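Local structure of BpsB (PgaB), Poly-beta-1,6-N-acetyl-D-glucosamine N-deacetylase (Bordetella bronchiseptica RB50, 5BU6) at residues V106-T119 / H131-M143. The protein removes acetyl groups from the N-acetylglucosamine units of poly-beta-1,6-N-acetyl-D-glucosamine as a family 4 carbohydrate esterase, a step required for biofilm formation in this bacterium. The protein carries 5 engineered substitutions. Sequence-based numbering, arbitrary orientation.
Sequences VAVVTSWTDAPAGT and HDFFMTWAQLREM
Strand 106-108 and helix 137-143 run nearly antiparallel, at 149° with axes 11.2 Å apart, V106 lying opposite L140 as in a beta-alpha-beta crossover: V106 and V108 hydrogen-bond through their backbones to the parallel strand 149-153 that follows the helix. This belongs to the polysaccharide deacetylase fold of family 4 carbohydrate esterases. The strand face is apolar: V108 CG2 meets L140 CD2 tip to tip at 3.8 Å, while V106 CG1 faces M135 CE and its CG2 faces M143 CE. Beyond the strand, T113 turns its methyl anti to its own backbone N, placing CG2 over the W137 six-membered ring, 3.6 Å from the centroid and 12° off the normal, a CH-pi contact. The same rotamer lets OG1 donate to a water that in turn donates to M135 O, bridging the segments. W112 CB sits over the face of F134, whose ring also stacks with Y86; W112 itself meets H159, a nickel ligand, so this packing adjoins the metal site. At the edge of W137, which stacks on H210, NE1 donates to D114 OD1 at 2.9 Å and 161°, reaching OD1 on the anti side, somewhat out of the carboxylate plane.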
loop_
_atom_site.group_PDB
_atom_site.type_symbol
_atom_site.label_atom_id
_atom_site.label_comp_id
_atom_site.label_asym_id
_atom_site.label_seq_id
_atom_site.Cartn_x
_atom_site.Cartn_y
_atom_site.Cartn_z
ATOM N N VAL A 106 -4.028 -3.920 -4.717
ATOM C CA VAL A 106 -2.816 -4.638 -4.326
ATOM C C VAL A 106 -1.626 -3.705 -4.565
ATOM O O VAL A 106 -1.439 -3.234 -5.674
ATOM C CB VAL A 106 -2.635 -5.944 -5.127
ATOM C CG1 VAL A 106 -1.273 -6.592 -4.806
ATOM C CG2 VAL A 106 -3.788 -6.913 -4.851
ATOM N N ALA A 107 -0.852 -3.418 -3.528
ATOM C CA ALA A 107 0.242 -2.454 -3.641
ATOM C C ALA A 107 1.564 -3.221 -3.608
ATOM O O ALA A 107 1.814 -4.018 -2.685
ATOM C CB ALA A 107 0.173 -1.415 -2.524
ATOM N N VAL A 108 2.374 -2.985 -4.633
ATOM C CA VAL A 108 3.575 -3.760 -4.932
ATOM C C VAL A 108 4.842 -3.018 -4.521
ATOM O O VAL A 108 5.001 -1.879 -4.906
ATOM C CB VAL A 108 3.631 -4.043 -6.455
ATOM C CG1 VAL A 108 4.931 -4.693 -6.860
ATOM C CG2 VAL A 108 2.414 -4.868 -6.880
ATOM N N VAL A 109 5.732 -3.631 -3.738
ATOM C CA VAL A 109 7.057 -3.040 -3.519
ATOM C C VAL A 109 7.937 -3.552 -4.651
ATOM O O VAL A 109 8.294 -4.729 -4.675
ATOM C CB VAL A 109 7.686 -3.420 -2.176
ATOM C CG1 VAL A 109 9.024 -2.709 -2.014
ATOM C CG2 VAL A 109 6.739 -3.083 -1.009
ATOM N N THR A 110 8.256 -2.710 -5.617
ATOM C CA THR A 110 8.753 -3.274 -6.869
ATOM C C THR A 110 10.204 -3.764 -6.764
ATOM O O THR A 110 10.623 -4.598 -7.549
ATOM C CB THR A 110 8.591 -2.288 -8.047
ATOM O OG1 THR A 110 9.241 -1.048 -7.760
ATOM C CG2 THR A 110 7.105 -2.025 -8.306
ATOM N N SER A 111 10.972 -3.285 -5.796
ATOM C CA SER A 111 12.323 -3.825 -5.667
ATOM C C SER A 111 12.291 -5.258 -5.096
ATOM O O SER A 111 13.274 -5.990 -5.207
ATOM C CB SER A 111 13.222 -2.925 -4.800
ATOM O OG SER A 111 12.864 -3.013 -3.436
ATOM N N TRP A 112 11.165 -5.643 -4.499
ATOM C CA TRP A 112 10.971 -6.988 -3.980
ATOM C C TRP A 112 10.465 -7.920 -5.073
ATOM O O TRP A 112 11.038 -8.960 -5.334
ATOM C CB TRP A 112 9.966 -6.966 -2.814
ATOM C CG TRP A 112 10.428 -6.227 -1.606
ATOM C CD1 TRP A 112 11.638 -5.660 -1.406
ATOM C CD2 TRP A 112 9.662 -5.971 -0.411
ATOM N NE1 TRP A 112 11.688 -5.062 -0.171
ATOM C CE2 TRP A 112 10.494 -5.249 0.466
ATOM C CE3 TRP A 112 8.368 -6.278 -0.014
ATOM C CZ2 TRP A 112 10.074 -4.827 1.724
ATOM C CZ3 TRP A 112 7.946 -5.866 1.262
ATOM C CH2 TRP A 112 8.801 -5.145 2.101
ATOM N N THR A 113 9.352 -7.533 -5.683
ATOM C CA THR A 113 8.771 -8.244 -6.812
ATOM C C THR A 113 9.771 -8.369 -7.961
ATOM O O THR A 113 9.871 -9.414 -8.602
ATOM C CB THR A 113 7.487 -7.520 -7.286
ATOM O OG1 THR A 113 6.581 -7.451 -6.177
ATOM C CG2 THR A 113 6.801 -8.253 -8.484
ATOM N N ASP A 114 10.529 -7.308 -8.207
ATOM C CA ASP A 114 11.466 -7.311 -9.326
ATOM C C ASP A 114 12.910 -7.637 -8.926
ATOM O O ASP A 114 13.834 -7.281 -9.633
ATOM C CB ASP A 114 11.458 -5.956 -10.029
ATOM C CG ASP A 114 11.976 -6.045 -11.430
ATOM O OD1 ASP A 114 11.434 -6.877 -12.188
ATOM O OD2 ASP A 114 12.933 -5.310 -11.747
ATOM N N ALA A 115 13.113 -8.268 -7.775
ATOM C CA ALA A 115 14.481 -8.583 -7.377
ATOM C C ALA A 115 15.138 -9.519 -8.386
ATOM O O ALA A 115 14.468 -10.355 -8.996
ATOM C CB ALA A 115 14.506 -9.205 -5.965
ATOM N N PRO A 116 16.452 -9.378 -8.562
ATOM C CA PRO A 116 17.221 -10.239 -9.475
ATOM C C PRO A 116 16.978 -11.721 -9.198
ATOM O O PRO A 116 16.860 -12.095 -8.029
ATOM C CB PRO A 116 18.675 -9.869 -9.166
ATOM C CG PRO A 116 18.613 -8.498 -8.606
ATOM C CD PRO A 116 17.314 -8.403 -7.861
ATOM N N ALA A 117 16.912 -12.547 -10.237
ATOM C CA ALA A 117 16.675 -13.986 -10.057
ATOM C C ALA A 117 17.732 -14.612 -9.157
ATOM O O ALA A 117 18.910 -14.264 -9.238
ATOM C CB ALA A 117 16.650 -14.708 -11.403
ATOM N N GLY A 118 17.296 -15.524 -8.293
ATOM C CA GLY A 118 18.199 -16.217 -7.401
ATOM C C GLY A 118 18.690 -15.417 -6.206
ATOM O O GLY A 118 19.452 -15.936 -5.421
ATOM N N THR A 119 18.281 -14.164 -6.050
ATOM C CA THR A 119 18.763 -13.404 -4.905
ATOM C C THR A 119 17.681 -13.259 -3.827
ATOM O O THR A 119 16.489 -13.314 -4.110
ATOM C CB THR A 119 19.273 -12.003 -5.312
ATOM O OG1 THR A 119 18.163 -11.158 -5.654
ATOM C CG2 THR A 119 20.257 -12.096 -6.498
ATOM N N HIS A 131 13.423 -15.043 -2.653
ATOM C CA HIS A 131 12.763 -14.419 -3.785
ATOM C C HIS A 131 11.341 -14.960 -3.993
ATOM O O HIS A 131 10.422 -14.194 -4.279
ATOM C CB HIS A 131 13.619 -14.632 -5.052
ATOM C CG HIS A 131 13.129 -13.891 -6.255
ATOM N ND1 HIS A 131 12.966 -12.523 -6.275
ATOM C CD2 HIS A 131 12.772 -14.330 -7.485
ATOM C CE1 HIS A 131 12.522 -12.150 -7.461
ATOM N NE2 HIS A 131 12.397 -13.227 -8.215
ATOM N N ASP A 132 11.138 -16.266 -3.803
ATOM C CA ASP A 132 9.831 -16.839 -4.130
ATOM C C ASP A 132 8.803 -16.713 -2.999
ATOM O O ASP A 132 7.706 -17.277 -3.079
ATOM C CB ASP A 132 9.987 -18.303 -4.545
ATOM C CG ASP A 132 11.022 -19.033 -3.722
ATOM O OD1 ASP A 132 11.419 -18.502 -2.668
ATOM O OD2 ASP A 132 11.433 -20.143 -4.125
ATOM N N PHE A 133 9.122 -15.940 -1.964
ATOM C CA PHE A 133 8.089 -15.546 -1.002
ATOM C C PHE A 133 7.097 -14.557 -1.605
ATOM O O PHE A 133 6.016 -14.335 -1.055
ATOM C CB PHE A 133 8.706 -14.933 0.262
ATOM C CG PHE A 133 9.136 -15.949 1.286
ATOM C CD1 PHE A 133 9.418 -17.247 0.908
ATOM C CD2 PHE A 133 9.218 -15.614 2.625
ATOM C CE1 PHE A 133 9.801 -18.207 1.848
ATOM C CE2 PHE A 133 9.598 -16.569 3.581
ATOM C CZ PHE A 133 9.884 -17.863 3.190
ATOM N N PHE A 134 7.471 -13.950 -2.723
ATOM C CA PHE A 134 6.624 -12.931 -3.354
ATOM C C PHE A 134 5.931 -13.423 -4.629
ATOM O O PHE A 134 6.468 -14.248 -5.356
ATOM C CB PHE A 134 7.476 -11.694 -3.654
ATOM C CG PHE A 134 8.052 -11.071 -2.423
ATOM C CD1 PHE A 134 7.286 -10.229 -1.644
ATOM C CD2 PHE A 134 9.331 -11.379 -2.005
ATOM C CE1 PHE A 134 7.795 -9.676 -0.483
ATOM C CE2 PHE A 134 9.849 -10.822 -0.853
ATOM C CZ PHE A 134 9.076 -9.978 -0.088
ATOM N N MET A 135 4.743 -12.880 -4.887
ATOM C CA MET A 135 4.031 -13.058 -6.143
ATOM C C MET A 135 4.898 -12.737 -7.338
ATOM O O MET A 135 5.710 -11.800 -7.306
ATOM C CB MET A 135 2.799 -12.155 -6.210
ATOM C CG MET A 135 1.602 -12.645 -5.511
ATOM S SD MET A 135 0.250 -11.475 -5.837
ATOM C CE MET A 135 0.860 -10.019 -5.012
ATOM N N THR A 136 4.709 -13.491 -8.412
ATOM C CA THR A 136 5.427 -13.187 -9.641
ATOM C C THR A 136 4.720 -12.095 -10.426
ATOM O O THR A 136 3.569 -11.751 -10.150
ATOM C CB THR A 136 5.593 -14.428 -10.511
ATOM O OG1 THR A 136 4.319 -14.855 -10.998
ATOM C CG2 THR A 136 6.251 -15.552 -9.696
ATOM N N TRP A 137 5.432 -11.519 -11.384
ATOM C CA TRP A 137 4.839 -10.510 -12.243
ATOM C C TRP A 137 3.665 -11.092 -13.012
ATOM O O TRP A 137 2.662 -10.413 -13.225
ATOM C CB TRP A 137 5.866 -9.942 -13.208
ATOM C CG TRP A 137 6.780 -8.866 -12.649
ATOM C CD1 TRP A 137 8.147 -8.902 -12.604
ATOM C CD2 TRP A 137 6.394 -7.610 -12.078
ATOM N NE1 TRP A 137 8.630 -7.740 -12.046
ATOM C CE2 TRP A 137 7.578 -6.925 -11.734
ATOM C CE3 TRP A 137 5.158 -6.981 -11.854
ATOM C CZ2 TRP A 137 7.570 -5.650 -11.161
ATOM C CZ3 TRP A 137 5.152 -5.718 -11.279
ATOM C CH2 TRP A 137 6.347 -5.070 -10.940
ATOM N N ALA A 138 3.805 -12.338 -13.452
ATOM C CA ALA A 138 2.745 -13.010 -14.208
ATOM C C ALA A 138 1.488 -13.131 -13.366
ATOM O O ALA A 138 0.367 -12.904 -13.848
ATOM C CB ALA A 138 3.197 -14.371 -14.658
ATOM N N GLN A 139 1.672 -13.482 -12.098
ATOM C CA GLN A 139 0.551 -13.550 -11.163
ATOM C C GLN A 139 -0.114 -12.172 -10.958
ATOM O O GLN A 139 -1.339 -12.061 -10.973
ATOM C CB GLN A 139 1.016 -14.136 -9.816
ATOM C CG GLN A 139 1.232 -15.653 -9.884
ATOM C CD GLN A 139 2.038 -16.196 -8.720
ATOM O OE1 GLN A 139 2.578 -15.449 -7.911
ATOM N NE2 GLN A 139 2.141 -17.511 -8.650
ATOM N N LEU A 140 0.682 -11.124 -10.785
ATOM C CA LEU A 140 0.113 -9.780 -10.663
ATOM C C LEU A 140 -0.660 -9.349 -11.899
ATOM O O LEU A 140 -1.730 -8.729 -11.791
ATOM C CB LEU A 140 1.208 -8.742 -10.384
ATOM C CG LEU A 140 1.733 -8.763 -8.949
ATOM C CD1 LEU A 140 3.075 -8.072 -8.897
ATOM C CD2 LEU A 140 0.753 -8.074 -7.999
ATOM N N ARG A 141 -0.116 -9.655 -13.073
ATOM C CA ARG A 141 -0.777 -9.299 -14.313
ATOM C C ARG A 141 -2.115 -10.025 -14.417
ATOM O O ARG A 141 -3.102 -9.453 -14.877
ATOM C CB ARG A 141 0.110 -9.629 -15.514
ATOM C CG ARG A 141 -0.540 -9.357 -16.861
ATOM C CD ARG A 141 0.503 -9.448 -17.965
ATOM N NE ARG A 141 -0.072 -9.696 -19.293
ATOM C CZ ARG A 141 -0.593 -8.756 -20.079
ATOM N NH1 ARG A 141 -1.079 -9.079 -21.274
ATOM N NH2 ARG A 141 -0.633 -7.494 -19.671
ATOM N N GLU A 142 -2.159 -11.280 -13.976
ATOM C CA GLU A 142 -3.411 -12.022 -14.015
ATOM C C GLU A 142 -4.488 -11.377 -13.131
ATOM O O GLU A 142 -5.651 -11.276 -13.533
ATOM C CB GLU A 142 -3.203 -13.473 -13.591
ATOM C CG GLU A 142 -4.465 -14.312 -13.727
ATOM C CD GLU A 142 -4.251 -15.772 -13.380
ATOM O OE1 GLU A 142 -3.158 -16.300 -13.676
ATOM O OE2 GLU A 142 -5.175 -16.390 -12.809
ATOM N N MET A 143 -4.096 -10.937 -11.939
ATOM C CA MET A 143 -5.021 -10.274 -11.029
ATOM C C MET A 143 -5.536 -8.974 -11.631
ATOM O O MET A 143 -6.725 -8.656 -11.559
ATOM C CB MET A 143 -4.346 -9.998 -9.686
ATOM C CG MET A 143 -4.066 -11.271 -8.900
ATOM S SD MET A 143 -3.712 -11.008 -7.153
ATOM C CE MET A 143 -2.402 -9.802 -7.229
HETATM O O HOH W 1 5.180 -9.499 -5.650
#